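Local coordinates for protein BtGH115A (Bacteroides thetaiotaomicron, PDB 5BY3) that acts as a family GH115 4-O-methyl-alpha-glucuronidase, a glycoside hydrolase with specificity for decorated arabinogalactans, at residues G173-S178 / H216-P221; T181-D186 / I191-N196; S407-S412 / I495-F500; A576-A579 / K583-W586; L663-K668 / V736-A741. One frame throughout, in Å; residues are numbered along the deposited sequence.

Contact 1: residues G173-S178 / H216-P221; sequences GLMPWS and HECTLP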
# COMPACT_ATOMS: atom_id res chain seq x y z
N GLY A 173 -1.67 17.51 -2.34
CA GLY A 173 -0.27 17.16 -2.12
C GLY A 173 0.56 17.05 -3.37
O GLY A 173 1.21 18.00 -3.79
N LEU A 174 0.53 15.88 -4.00
CA LEU A 174 1.42 15.68 -5.13
C LEU A 174 1.05 16.54 -6.32
O LEU A 174 1.96 17.02 -7.02
CB LEU A 174 1.61 14.21 -5.49
CG LEU A 174 2.71 13.85 -6.48
CD1 LEU A 174 3.20 12.45 -6.25
CD2 LEU A 174 2.20 13.98 -7.90
N MSE A 175 -0.24 16.82 -6.54
CA MSE A 175 -0.57 17.72 -7.70
C MSE A 175 -0.02 19.15 -7.46
O MSE A 175 0.82 19.57 -8.25
CB MSE A 175 -2.00 17.66 -8.24
CG MSE A 175 -2.14 18.39 -9.58
SE MSE A 175 -2.36 20.35 -9.28
CE MSE A 175 -4.16 20.49 -8.51
N PRO A 176 -0.43 19.87 -6.40
CA PRO A 176 0.10 21.25 -6.21
C PRO A 176 1.61 21.29 -6.03
O PRO A 176 2.25 22.22 -6.51
CB PRO A 176 -0.61 21.77 -4.95
CG PRO A 176 -1.19 20.58 -4.28
CD PRO A 176 -1.35 19.49 -5.31
N TRP A 177 2.18 20.29 -5.38
CA TRP A 177 3.63 20.23 -5.24
C TRP A 177 4.32 20.19 -6.61
O TRP A 177 5.29 20.92 -6.84
CB TRP A 177 4.03 19.04 -4.37
CG TRP A 177 5.47 18.80 -4.41
CD1 TRP A 177 6.44 19.51 -3.73
CD2 TRP A 177 6.15 17.80 -5.17
NE1 TRP A 177 7.67 19.00 -4.04
CE2 TRP A 177 7.53 17.96 -4.93
CE3 TRP A 177 5.72 16.79 -6.05
CZ2 TRP A 177 8.50 17.13 -5.52
CZ3 TRP A 177 6.71 15.96 -6.66
CH2 TRP A 177 8.07 16.15 -6.39
N SER A 178 3.83 19.35 -7.51
CA SER A 178 4.41 19.27 -8.85
C SER A 178 4.22 20.57 -9.68
O SER A 178 5.21 21.14 -10.16
CB SER A 178 3.83 18.07 -9.61
OG SER A 178 4.45 17.98 -10.86
N HIS A 216 -7.32 12.46 -11.35
CA HIS A 216 -8.40 13.23 -10.79
C HIS A 216 -8.74 14.42 -11.68
O HIS A 216 -7.86 14.96 -12.35
CB HIS A 216 -8.05 13.67 -9.37
CG HIS A 216 -8.61 12.78 -8.31
ND1 HIS A 216 -8.91 13.22 -7.03
CD2 HIS A 216 -8.96 11.47 -8.34
CE1 HIS A 216 -9.41 12.22 -6.33
NE2 HIS A 216 -9.46 11.15 -7.11
N GLU A 217 -10.02 14.80 -11.68
CA GLU A 217 -10.53 15.97 -12.44
C GLU A 217 -9.64 17.22 -12.31
O GLU A 217 -9.38 17.88 -13.31
CB GLU A 217 -12.03 16.25 -12.16
CG GLU A 217 -12.54 16.05 -10.71
CD GLU A 217 -12.72 14.58 -10.28
OE1 GLU A 217 -12.18 14.20 -9.21
OE2 GLU A 217 -13.41 13.81 -10.99
N CYS A 218 -9.12 17.48 -11.12
CA CYS A 218 -8.11 18.55 -10.88
C CYS A 218 -6.75 18.45 -11.62
O CYS A 218 -5.96 19.38 -11.59
CB CYS A 218 -7.84 18.68 -9.37
SG CYS A 218 -6.83 17.34 -8.66
N THR A 219 -6.48 17.31 -12.26
CA THR A 219 -5.18 17.03 -12.90
C THR A 219 -5.26 16.91 -14.45
O THR A 219 -6.24 16.41 -14.99
CB THR A 219 -4.59 15.73 -12.28
OG1 THR A 219 -4.26 15.99 -10.92
CG2 THR A 219 -3.35 15.23 -12.99
N LEU A 220 -4.23 17.38 -15.14
CA LEU A 220 -4.11 17.15 -16.58
C LEU A 220 -3.89 15.66 -16.89
O LEU A 220 -2.90 15.09 -16.43
CB LEU A 220 -2.96 17.96 -17.20
CG LEU A 220 -3.02 18.08 -18.74
CD1 LEU A 220 -4.17 18.99 -19.17
CD2 LEU A 220 -1.68 18.55 -19.33
N PRO A 221 -4.80 15.03 -17.67
CA PRO A 221 -4.55 13.63 -18.00
C PRO A 221 -3.17 13.37 -18.57
O PRO A 221 -2.65 14.16 -19.37
CB PRO A 221 -5.65 13.31 -19.02
CG PRO A 221 -6.79 14.17 -18.56
CD PRO A 221 -6.16 15.46 -18.09

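Contact 2: residues T181-D186 / I191-N196; sequences TYEPSD and IGPRTN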
# COMPACT_ATOMS: atom_id res chain seq x y z
N THR A 181 5.68 23.81 -6.99
CA THR A 181 6.97 23.74 -6.33
C THR A 181 8.09 23.07 -7.12
O THR A 181 9.16 23.66 -7.27
CB THR A 181 6.87 23.09 -4.97
OG1 THR A 181 5.77 23.67 -4.26
CG2 THR A 181 8.16 23.31 -4.22
N TYR A 182 7.86 21.87 -7.65
CA TYR A 182 8.93 21.14 -8.32
C TYR A 182 9.06 21.37 -9.81
O TYR A 182 10.18 21.50 -10.31
CB TYR A 182 8.85 19.64 -8.02
CG TYR A 182 10.00 18.89 -8.62
CD1 TYR A 182 11.30 19.10 -8.16
CD2 TYR A 182 9.80 18.03 -9.70
CE1 TYR A 182 12.37 18.44 -8.75
CE2 TYR A 182 10.86 17.37 -10.29
CZ TYR A 182 12.14 17.57 -9.81
OH TYR A 182 13.19 16.91 -10.37
N GLU A 183 7.95 21.36 -10.53
CA GLU A 183 7.97 21.60 -11.98
C GLU A 183 6.89 22.64 -12.28
O GLU A 183 5.80 22.27 -12.76
CB GLU A 183 7.68 20.30 -12.70
CG GLU A 183 7.99 20.27 -14.18
CD GLU A 183 7.54 18.97 -14.81
OE1 GLU A 183 7.06 18.09 -14.05
OE2 GLU A 183 7.67 18.82 -16.04
N PRO A 184 7.16 23.93 -11.94
CA PRO A 184 6.12 24.98 -11.97
C PRO A 184 5.56 25.12 -13.39
O PRO A 184 6.31 25.25 -14.36
CB PRO A 184 6.87 26.24 -11.54
CG PRO A 184 8.10 25.74 -10.82
CD PRO A 184 8.48 24.50 -11.55
N SER A 185 4.26 25.00 -13.53
CA SER A 185 3.67 25.04 -14.85
C SER A 185 2.49 25.98 -14.86
O SER A 185 1.86 26.22 -13.83
CB SER A 185 3.30 23.62 -15.33
OG SER A 185 2.55 23.68 -16.52
N ASP A 186 2.20 26.53 -16.02
CA ASP A 186 1.07 27.42 -16.14
C ASP A 186 -0.25 26.78 -16.57
O ASP A 186 -1.32 27.35 -16.29
CB ASP A 186 1.44 28.67 -16.93
CG ASP A 186 1.91 29.79 -16.02
OD1 ASP A 186 1.30 29.96 -14.93
OD2 ASP A 186 2.87 30.50 -16.39
N ILE A 191 1.27 18.00 -14.01
CA ILE A 191 2.28 17.20 -13.32
C ILE A 191 3.03 16.66 -14.51
O ILE A 191 2.58 15.72 -15.16
CB ILE A 191 1.63 16.02 -12.53
CG1 ILE A 191 0.53 16.55 -11.59
CG2 ILE A 191 2.69 15.10 -11.86
CD1 ILE A 191 -0.15 15.46 -10.76
N GLY A 192 4.15 17.30 -14.81
CA GLY A 192 4.72 17.21 -16.13
C GLY A 192 5.77 16.14 -16.27
O GLY A 192 5.89 15.27 -15.41
N PRO A 193 6.55 16.22 -17.37
CA PRO A 193 7.57 15.20 -17.60
C PRO A 193 8.61 15.10 -16.48
O PRO A 193 8.96 13.99 -16.08
CB PRO A 193 8.22 15.63 -18.96
CG PRO A 193 7.80 17.07 -19.17
CD PRO A 193 6.47 17.21 -18.47
N ARG A 194 9.10 16.24 -16.00
CA ARG A 194 10.16 16.25 -14.98
C ARG A 194 9.70 15.58 -13.66
O ARG A 194 10.40 14.73 -13.12
CB ARG A 194 10.76 17.67 -14.78
CG ARG A 194 12.21 17.86 -15.25
CD ARG A 194 12.36 18.10 -16.74
NE ARG A 194 12.29 16.86 -17.52
CZ ARG A 194 11.90 16.77 -18.80
NH1 ARG A 194 11.52 17.85 -19.48
NH2 ARG A 194 11.85 15.57 -19.40
N THR A 195 8.50 15.89 -13.20
CA THR A 195 7.92 15.16 -12.06
C THR A 195 7.84 13.63 -12.30
O THR A 195 8.23 12.84 -11.44
CB THR A 195 6.58 15.75 -11.68
OG1 THR A 195 6.72 17.18 -11.58
CG2 THR A 195 6.07 15.15 -10.38
N ASN A 196 7.38 13.23 -13.49
CA ASN A 196 7.26 11.80 -13.80
C ASN A 196 8.59 11.04 -13.85
O ASN A 196 8.69 9.93 -13.31
CB ASN A 196 6.37 11.58 -15.04
CG ASN A 196 4.89 11.71 -14.71
OD1 ASN A 196 4.28 10.77 -14.18
ND2 ASN A 196 4.32 12.88 -14.98

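Contact 3: residues S407-S412 / I495-F500; sequences STMSPS and IRKPEF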
# COMPACT_ATOMS: atom_id res chain seq x y z
N SER A 407 -0.09 8.05 6.75
CA SER A 407 -0.08 6.72 6.28
C SER A 407 0.21 5.84 7.47
O SER A 407 1.39 5.64 7.85
CB SER A 407 1.04 6.57 5.24
OG SER A 407 1.38 5.19 5.07
N THR A 408 -0.86 5.28 8.04
CA THR A 408 -0.73 4.61 9.26
C THR A 408 -1.17 3.15 9.27
O THR A 408 -1.29 2.52 10.35
CB THR A 408 -1.43 5.42 10.38
OG1 THR A 408 -2.84 5.52 10.14
CG2 THR A 408 -0.78 6.79 10.52
N MSE A 409 -1.44 2.60 8.09
CA MSE A 409 -1.89 1.22 8.00
C MSE A 409 -0.75 0.39 8.52
O MSE A 409 0.42 0.73 8.31
CB MSE A 409 -2.23 0.82 6.59
CG MSE A 409 -3.06 -0.46 6.59
SE MSE A 409 -3.41 -0.88 4.69
CE MSE A 409 -5.02 0.30 4.81
N SER A 410 -1.10 -0.61 9.29
CA SER A 410 -0.15 -1.45 9.95
C SER A 410 0.59 -2.32 8.96
O SER A 410 -0.02 -2.98 8.13
CB SER A 410 -0.84 -2.34 10.97
OG SER A 410 0.05 -3.36 11.39
N PRO A 411 1.92 -2.34 9.06
CA PRO A 411 2.78 -3.27 8.31
C PRO A 411 2.35 -4.70 8.48
O PRO A 411 2.45 -5.46 7.52
CB PRO A 411 4.15 -3.08 8.97
CG PRO A 411 4.12 -1.63 9.33
CD PRO A 411 2.73 -1.42 9.88
N SER A 412 1.88 -5.02 9.69
CA SER A 412 1.42 -6.33 10.06
C SER A 412 0.18 -6.77 9.28
O SER A 412 -0.00 -7.96 9.07
CB SER A 412 1.06 -6.36 11.53
OG SER A 412 2.24 -6.26 12.28
N ILE A 495 -5.92 0.91 16.02
CA ILE A 495 -7.02 1.04 16.95
C ILE A 495 -7.97 2.15 16.48
O ILE A 495 -9.18 2.01 16.50
CB ILE A 495 -6.47 1.26 18.37
CG1 ILE A 495 -5.87 -0.10 18.84
CG2 ILE A 495 -7.54 1.75 19.34
CD1 ILE A 495 -5.12 -0.11 20.15
N ARG A 496 -7.39 3.24 16.01
CA ARG A 496 -8.14 4.33 15.45
C ARG A 496 -7.13 5.25 14.83
O ARG A 496 -6.24 5.77 15.51
CB ARG A 496 -8.93 5.04 16.53
CG ARG A 496 -10.04 5.87 15.93
CD ARG A 496 -11.35 5.10 15.97
NE ARG A 496 -12.40 5.89 15.32
CZ ARG A 496 -13.66 5.47 15.13
NH1 ARG A 496 -14.02 4.26 15.53
NH2 ARG A 496 -14.52 6.28 14.51
N LYS A 497 -7.22 5.38 13.52
CA LYS A 497 -6.41 6.28 12.72
C LYS A 497 -6.60 7.73 13.17
O LYS A 497 -7.67 8.09 13.68
CB LYS A 497 -6.80 6.15 11.26
CG LYS A 497 -6.34 4.84 10.62
CD LYS A 497 -6.52 4.80 9.11
CE LYS A 497 -5.43 3.97 8.40
NZ LYS A 497 -5.49 2.48 8.57
N PRO A 498 -5.57 8.57 13.00
CA PRO A 498 -5.74 10.01 13.26
C PRO A 498 -7.00 10.62 12.65
O PRO A 498 -7.76 11.27 13.37
CB PRO A 498 -4.51 10.61 12.63
CG PRO A 498 -3.47 9.57 12.92
CD PRO A 498 -4.16 8.26 12.71
N GLU A 499 -7.22 10.36 11.37
CA GLU A 499 -8.36 10.84 10.62
C GLU A 499 -9.69 10.32 11.12
O GLU A 499 -10.67 11.01 10.91
CB GLU A 499 -8.20 10.50 9.13
CG GLU A 499 -7.00 11.14 8.46
CD GLU A 499 -5.78 10.23 8.47
OE1 GLU A 499 -5.73 9.40 9.38
OE2 GLU A 499 -4.86 10.36 7.58
N PHE A 500 -9.74 9.17 11.79
CA PHE A 500 -10.99 8.64 12.43
C PHE A 500 -11.29 9.13 13.88
O PHE A 500 -12.30 8.71 14.49
CB PHE A 500 -11.06 7.09 12.42
CG PHE A 500 -10.68 6.43 11.12
CD1 PHE A 500 -10.69 7.11 9.89
CD2 PHE A 500 -10.34 5.05 11.13
CE1 PHE A 500 -10.29 6.45 8.71
CE2 PHE A 500 -9.98 4.38 9.95
CZ PHE A 500 -9.96 5.08 8.73
O HOH W 1 -4.70 2.32 11.06
O HOH W 2 -3.97 7.41 8.70

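Contact 4: residues A576-A579 / K583-W586; sequences AQLA and KEDW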
# COMPACT_ATOMS: atom_id res chain seq x y z
N ALA A 576 -10.55 17.68 23.57
CA ALA A 576 -11.86 18.16 23.18
C ALA A 576 -12.99 17.33 23.79
O ALA A 576 -14.02 17.90 24.25
CB ALA A 576 -11.97 18.19 21.66
N GLN A 577 -12.80 16.00 23.82
CA GLN A 577 -13.82 15.11 24.38
C GLN A 577 -13.90 15.28 25.91
O GLN A 577 -15.01 15.33 26.47
CB GLN A 577 -13.58 13.65 23.99
CG GLN A 577 -14.45 12.66 24.75
CD GLN A 577 -14.59 11.32 24.07
OE1 GLN A 577 -14.24 11.16 22.90
NE2 GLN A 577 -15.10 10.34 24.79
N LEU A 578 -12.74 15.36 26.56
CA LEU A 578 -12.67 15.63 28.00
C LEU A 578 -13.24 17.01 28.33
O LEU A 578 -13.94 17.13 29.33
CB LEU A 578 -11.25 15.50 28.54
CG LEU A 578 -10.57 14.14 28.46
CD1 LEU A 578 -9.10 14.34 28.75
CD2 LEU A 578 -11.20 13.10 29.36
N ALA A 579 -13.01 17.99 27.45
CA ALA A 579 -13.52 19.36 27.60
C ALA A 579 -15.04 19.50 27.52
O ALA A 579 -15.62 20.23 28.33
CB ALA A 579 -12.85 20.30 26.61
N LYS A 583 -14.04 18.30 32.04
CA LYS A 583 -12.94 17.56 32.68
C LYS A 583 -11.56 18.02 32.20
O LYS A 583 -10.53 17.41 32.59
CB LYS A 583 -13.10 16.05 32.43
CG LYS A 583 -14.44 15.53 32.85
CD LYS A 583 -14.41 14.12 33.35
CE LYS A 583 -15.32 14.04 34.57
NZ LYS A 583 -16.07 12.77 34.58
N GLU A 584 -11.57 19.07 31.37
CA GLU A 584 -10.40 19.65 30.72
C GLU A 584 -10.69 20.99 30.12
O GLU A 584 -11.84 21.29 29.80
CB GLU A 584 -9.94 18.78 29.56
CG GLU A 584 -8.76 17.89 29.90
CD GLU A 584 -7.47 18.66 30.13
OE1 GLU A 584 -7.45 19.90 29.91
OE2 GLU A 584 -6.48 18.00 30.56
N ASP A 585 -9.63 21.76 29.91
CA ASP A 585 -9.74 23.07 29.29
C ASP A 585 -9.61 23.00 27.79
O ASP A 585 -8.67 22.43 27.25
CB ASP A 585 -8.73 24.06 29.87
CG ASP A 585 -9.29 25.47 29.93
OD1 ASP A 585 -9.32 26.17 28.88
OD2 ASP A 585 -9.71 25.87 31.05
N TRP A 586 -10.56 23.64 27.12
CA TRP A 586 -10.65 23.72 25.67
C TRP A 586 -9.42 24.27 24.96
O TRP A 586 -9.20 23.96 23.77
CB TRP A 586 -11.85 24.57 25.31
CG TRP A 586 -13.14 23.84 25.40
CD1 TRP A 586 -14.09 23.96 26.37
CD2 TRP A 586 -13.64 22.87 24.45
NE1 TRP A 586 -15.15 23.13 26.09
CE2 TRP A 586 -14.92 22.46 24.92
CE3 TRP A 586 -13.13 22.32 23.25
CZ2 TRP A 586 -15.70 21.50 24.23
CZ3 TRP A 586 -13.93 21.39 22.55
CH2 TRP A 586 -15.19 20.98 23.05

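Contact 5: residues L663-K668 / V736-A741; sequences LGYESK and VLRNQA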
# COMPACT_ATOMS: atom_id res chain seq x y z
N LEU A 663 0.27 -8.06 14.62
CA LEU A 663 -1.09 -7.71 14.23
C LEU A 663 -2.04 -7.59 15.44
O LEU A 663 -1.86 -8.29 16.43
CB LEU A 663 -1.58 -8.72 13.20
CG LEU A 663 -2.93 -8.51 12.53
CD1 LEU A 663 -2.85 -7.34 11.58
CD2 LEU A 663 -3.28 -9.76 11.75
N GLY A 664 -3.04 -6.70 15.34
CA GLY A 664 -4.12 -6.57 16.36
C GLY A 664 -3.89 -5.55 17.47
O GLY A 664 -2.83 -4.98 17.57
N TYR A 665 -4.90 -5.33 18.33
CA TYR A 665 -4.89 -4.28 19.37
C TYR A 665 -3.69 -4.33 20.35
O TYR A 665 -3.18 -3.30 20.81
CB TYR A 665 -6.22 -4.31 20.12
CG TYR A 665 -7.36 -3.49 19.51
CD1 TYR A 665 -7.49 -3.38 18.12
CD2 TYR A 665 -8.32 -2.85 20.33
CE1 TYR A 665 -8.51 -2.65 17.56
CE2 TYR A 665 -9.37 -2.10 19.77
CZ TYR A 665 -9.45 -2.01 18.37
OH TYR A 665 -10.44 -1.32 17.72
N GLU A 666 -3.24 -5.54 20.67
CA GLU A 666 -2.05 -5.69 21.49
C GLU A 666 -1.03 -6.63 20.82
O GLU A 666 -0.37 -7.42 21.49
CB GLU A 666 -2.41 -6.10 22.92
CG GLU A 666 -3.31 -7.33 22.96
CD GLU A 666 -4.16 -7.45 24.23
OE1 GLU A 666 -4.38 -6.40 24.91
OE2 GLU A 666 -4.60 -8.60 24.50
N SER A 667 -0.91 -6.52 19.49
CA SER A 667 0.14 -7.18 18.69
C SER A 667 0.16 -8.66 18.81
O SER A 667 1.17 -9.28 18.46
CB SER A 667 1.56 -6.64 19.01
OG SER A 667 1.55 -5.24 19.13
N LYS A 668 -0.94 -9.25 19.28
CA LYS A 668 -1.03 -10.71 19.50
C LYS A 668 -2.17 -11.44 18.79
O LYS A 668 -2.49 -12.56 19.15
CB LYS A 668 -1.00 -11.02 21.00
CG LYS A 668 0.40 -10.86 21.63
CD LYS A 668 0.40 -10.39 23.08
CE LYS A 668 1.79 -9.90 23.46
NZ LYS A 668 2.03 -9.81 24.94
N VAL A 736 -14.22 -1.51 9.73
CA VAL A 736 -12.97 -0.97 9.19
C VAL A 736 -12.43 0.28 9.90
O VAL A 736 -11.25 0.55 9.85
CB VAL A 736 -13.09 -0.70 7.67
CG1 VAL A 736 -13.32 -2.01 6.93
CG2 VAL A 736 -14.21 0.30 7.37
N LEU A 737 -13.30 1.04 10.56
CA LEU A 737 -12.88 2.18 11.36
C LEU A 737 -12.05 1.77 12.59
O LEU A 737 -11.11 2.47 12.97
CB LEU A 737 -14.10 3.01 11.81
CG LEU A 737 -14.78 4.00 10.83
CD1 LEU A 737 -16.08 4.61 11.37
CD2 LEU A 737 -13.87 5.12 10.33
N ARG A 738 -12.44 0.65 13.22
CA ARG A 738 -11.85 0.19 14.48
C ARG A 738 -10.92 -1.01 14.28
O ARG A 738 -10.30 -1.49 15.22
CB ARG A 738 -12.95 -0.14 15.52
CG ARG A 738 -13.75 -1.37 15.17
CD ARG A 738 -15.02 -1.49 15.95
NE ARG A 738 -15.75 -2.55 15.32
CZ ARG A 738 -17.07 -2.72 15.36
NH1 ARG A 738 -17.86 -1.90 16.06
NH2 ARG A 738 -17.59 -3.74 14.68
N ASN A 739 -10.85 -1.49 13.03
CA ASN A 739 -10.17 -2.73 12.67
C ASN A 739 -10.48 -3.91 13.61
O ASN A 739 -9.60 -4.70 13.95
CB ASN A 739 -8.66 -2.49 12.54
CG ASN A 739 -8.32 -1.68 11.32
OD1 ASN A 739 -8.51 -2.11 10.17
ND2 ASN A 739 -7.86 -0.46 11.56
N GLN A 740 -11.73 -4.03 14.04
CA GLN A 740 -12.18 -5.28 14.65
C GLN A 740 -13.61 -5.56 14.27
O GLN A 740 -14.47 -4.64 14.35
CB GLN A 740 -12.11 -5.25 16.18
CG GLN A 740 -10.74 -5.09 16.80
CD GLN A 740 -10.77 -5.22 18.29
OE1 GLN A 740 -11.63 -4.66 18.95
NE2 GLN A 740 -9.84 -5.97 18.83
N ALA A 741 -13.87 -6.81 13.87
CA ALA A 741 -15.22 -7.40 13.96
C ALA A 741 -15.43 -7.73 15.42
O ALA A 741 -14.47 -8.05 16.14
CB ALA A 741 -15.36 -8.64 13.11
O HOH W 3 -12.93 -2.19 18.69

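Contact 1: residues G173-S178 / H216-P221
Turned away from the backbone N at chi1 (-168°) and then bent at chi2 and chi3, the side chain of M175, present as selenomethionine, passes T219 OG1 and brings its CE to C218. On the other side, C218 has chi1 74°, with SG between its backbone N and carbonyl carbon. The contact belongs to the TIM barrel: 173-178 opens helix 174-182 after barrel strand 162-166, with G173 at the N-cap position, whereas 216-221 lies in the loop after strand 210-212. No hydrogen bond crosses, so the touch is one of packing. M175 and T219 run past each other in opposite directions, with M175 CG 3.5 Å from T219 OG1. Farther out, M175 CE lies 3.7 Å from C218 O and, in an apolar contact, 4.1 Å from C218 SG. The hydroxyl of T219 has its polar partner in E170 OE2, which also bonds H216 N, so its approach to M175 CG is secondary. Near the helix start, L174 N is hydrogen-bonded to OD1 of D436, a residue of the nickel site. The loop is shaped by a type I turn from H216 to T219, whose closing bond runs from T219 N to H216 O at 2.7 Å.

Contact 2: residues T181-D186 / I191-N196
E183, the first residue to leave helical geometry after helix 174-182, brings its CA to 6.4 Å from the CA of T195 in the first turn of helix 193-205. Its side chain, extended through chi1 (-166°) and chi2, reaches straight to the start of that second helix. OE1 accepts from T195 twice: the backbone T195 N lies 2.8 Å from E183 OE1 in a nearly straight bond (168°) that arrives from above the carboxylate plane, while T195 OG1, 2.7 Å from E183 OE1, donates to the anti lone pair of that carboxylate oxygen. The other oxygen, E183 OE2, takes R194 N at 3.0 Å, again from above the plane. A weak bond joins G192 N to OE1. The carboxylate thus binds backbone N-H groups at a helix N-terminus, inside the TIM-barrel crossover from strand 162-166 to strand 210-212. G192, at the N-cap position, leaves room for it: a beta carbon there would come within 2.4 Å of E183 OE2. Beside the glutamate, the Y182 ring presents its edge, with CD2 3.7 Å from T195 OG1, while its own hydroxyl pairs with R198 NE. T195 OG1 is also bonded to S178 OG, and the guanidinium of R194 turns to a salt bridge with E197. Within 191-196, N196 ND2 donates to G192 O at 2.9 Å, and N196 N bonds the same oxygen.

Contact 3: residues S407-S412 / I495-F500
T408 lies along the aliphatic part of K497, the two side chains sliding past each other in opposite directions. The hydroxyl faces the methylenes: T408 OG1 is 3.6 Å from K497 CG and 3.5 Å from K497 CE. A chi1 of 63° sets OG1 between the backbone N and carbonyl carbon of T408, and P498 CD closes in on the same oxygen at 4.0 Å. K497 bends at chi3 and chi4, which leaves its NZ 3.9 Å from M409 CA.

No direct hydrogen bond joins the two segments; water does the bridging. One water accepts from T408 OG1 at 2.6 Å and donates to E499 OE1 at 2.7 Å. Another accepts from K497 NZ at 2.6 Å and has only a weak, long link to T408 O. The lysine nitrogen, in a buried residue, therefore has a water as a polar partner.

The next shell is consistent with holding these groups in place. E499 OE2 is bonded to the backbone N atoms of W405 and L406, just ahead of 407-412. K497 CB rests over one face of the F500 ring, near its rim, and R496 grips F500 O side-on through NE and NH2, with the oxygen in the guanidinium plane, a grip within the turn after helix 476-495. H489 and A493 of that helix also pack on T408.

Within 407-412, S410 takes the N-cap position of helix 411-423, its OG receiving a weak capping bond from S412 N. The segment belongs to the loop between the seventh strand, 388-393, and the following helix of a TIM barrel.

Contact 4: residues A576-A579 / K583-W586
A579, L578 and W586 have the most surface buried here, and they meet where the chain folds back after helix 552-580. The methyl of A579 sits squarely over one face of the W586 indole: CB is 3.5 Å from the centroid of the five-membered ring and only 13° off its normal, a CH-pi contact. The nearest ring atoms are the two of the fusion bond, A579 CB being 3.4 Å from W586 CE2. With chi1 at -79°, which puts CG anti to the carbonyl carbon, the indole lies back across the helix, and its six-membered ring reaches A576, where CZ3 is 3.9 Å from A576 CB. Were W586 replaced by alanine, the methyls of A579 and A576 would probably lose their aromatic cover, opening a gap at the turn.

L578 works from the other flank. Its CB meets CB of E584 at 3.7 Å, the two side chains crossing at a slant, and CD1 touches E584 CG. L578 O accepts from K583 N at 3.0 Å (145°), a bond spanning five residues that closes the reversal, and A579 CA adds a C-H...O contact to E584 O at 3.4 Å. E584 OE1 in turn takes D585 N at 2.9 Å.

D585, just before helix 587-603, accepts a weak bond at OD1 from E587 N. The contact thus forms the turn between helices 552-580 and 587-603, with L578 packing on E523 of helix 523-543, A576 on V628 and W586 on R630.

Contact 5: residues L663-K668 / V736-A741
The Y665 ring and the Q740 amide are stacked almost parallel, their planes only 4° apart. Q740 CD lies over the centre of the ring, 3.4 Å above its plane, with the amide oxygen toward CZ and CE2 and the nitrogen toward CG and CD1. An extended chain beyond CG (chi2 -174°) carries the glutamine there, and Q740 CG is 3.4 Å from Y665 CE1. The amide is held by further partners: its OE1 bonds R695 NH1, while NE2 bonds D769 OD2 and Q770 OE1, which would keep it from rotating over the ring.

At its edge the tyrosine meets the end of helix 730-738. Y665 OH donates to R738 O, 2.5 Å away, in the carbonyl plane and on a lone pair (C=O...O angle 135°). The same hydroxyl accepts from a water at 2.8 Å, and that water also donates to Q740 OE1 at 2.8 Å, so stack and hydrogen bond share a bridge. A phenylalanine at Y665 would probably keep the stack but leave R738 O without this donor and the water without one of its acceptors.

The turn after the helix, with N739 at positive phi, is tied by R738 NE donating to Q740 O at 2.6 Å. The stack and the tyrosine's bond to R738 O join the loop between strands 658-659 and 670-672 of the C-terminal domain to the end of its helix. Chemically, the tyrosine works on two fronts, its face against a fixed amide and its hydroxyl both giving and taking a hydrogen bond, which is consistent with a well-defined ring position.

From the N terminus, contact 1 closes the first loop, linking helix 174-182 to the segment after strand 210-212. Contact 2 falls wholly within that loop, joining the end of the same helix to the start of helix 193-205; the two touch through S178, which probably bonds T195 OG1 and E183 N, and where M175 CG packs on I191 CD1. Contact 3 follows in series, bringing the start of helix 411-423 to the exit of helix 476-495. Contact 4 is a short turn between successive helices, and contact 5 spans 67 residues of the C-terminal domain. No loops cross. Contacts 3 and 5 meet: F500, after helix 476-495, packs on L737 of helix 730-738, and S412 of barrel helix 411-423 on L663.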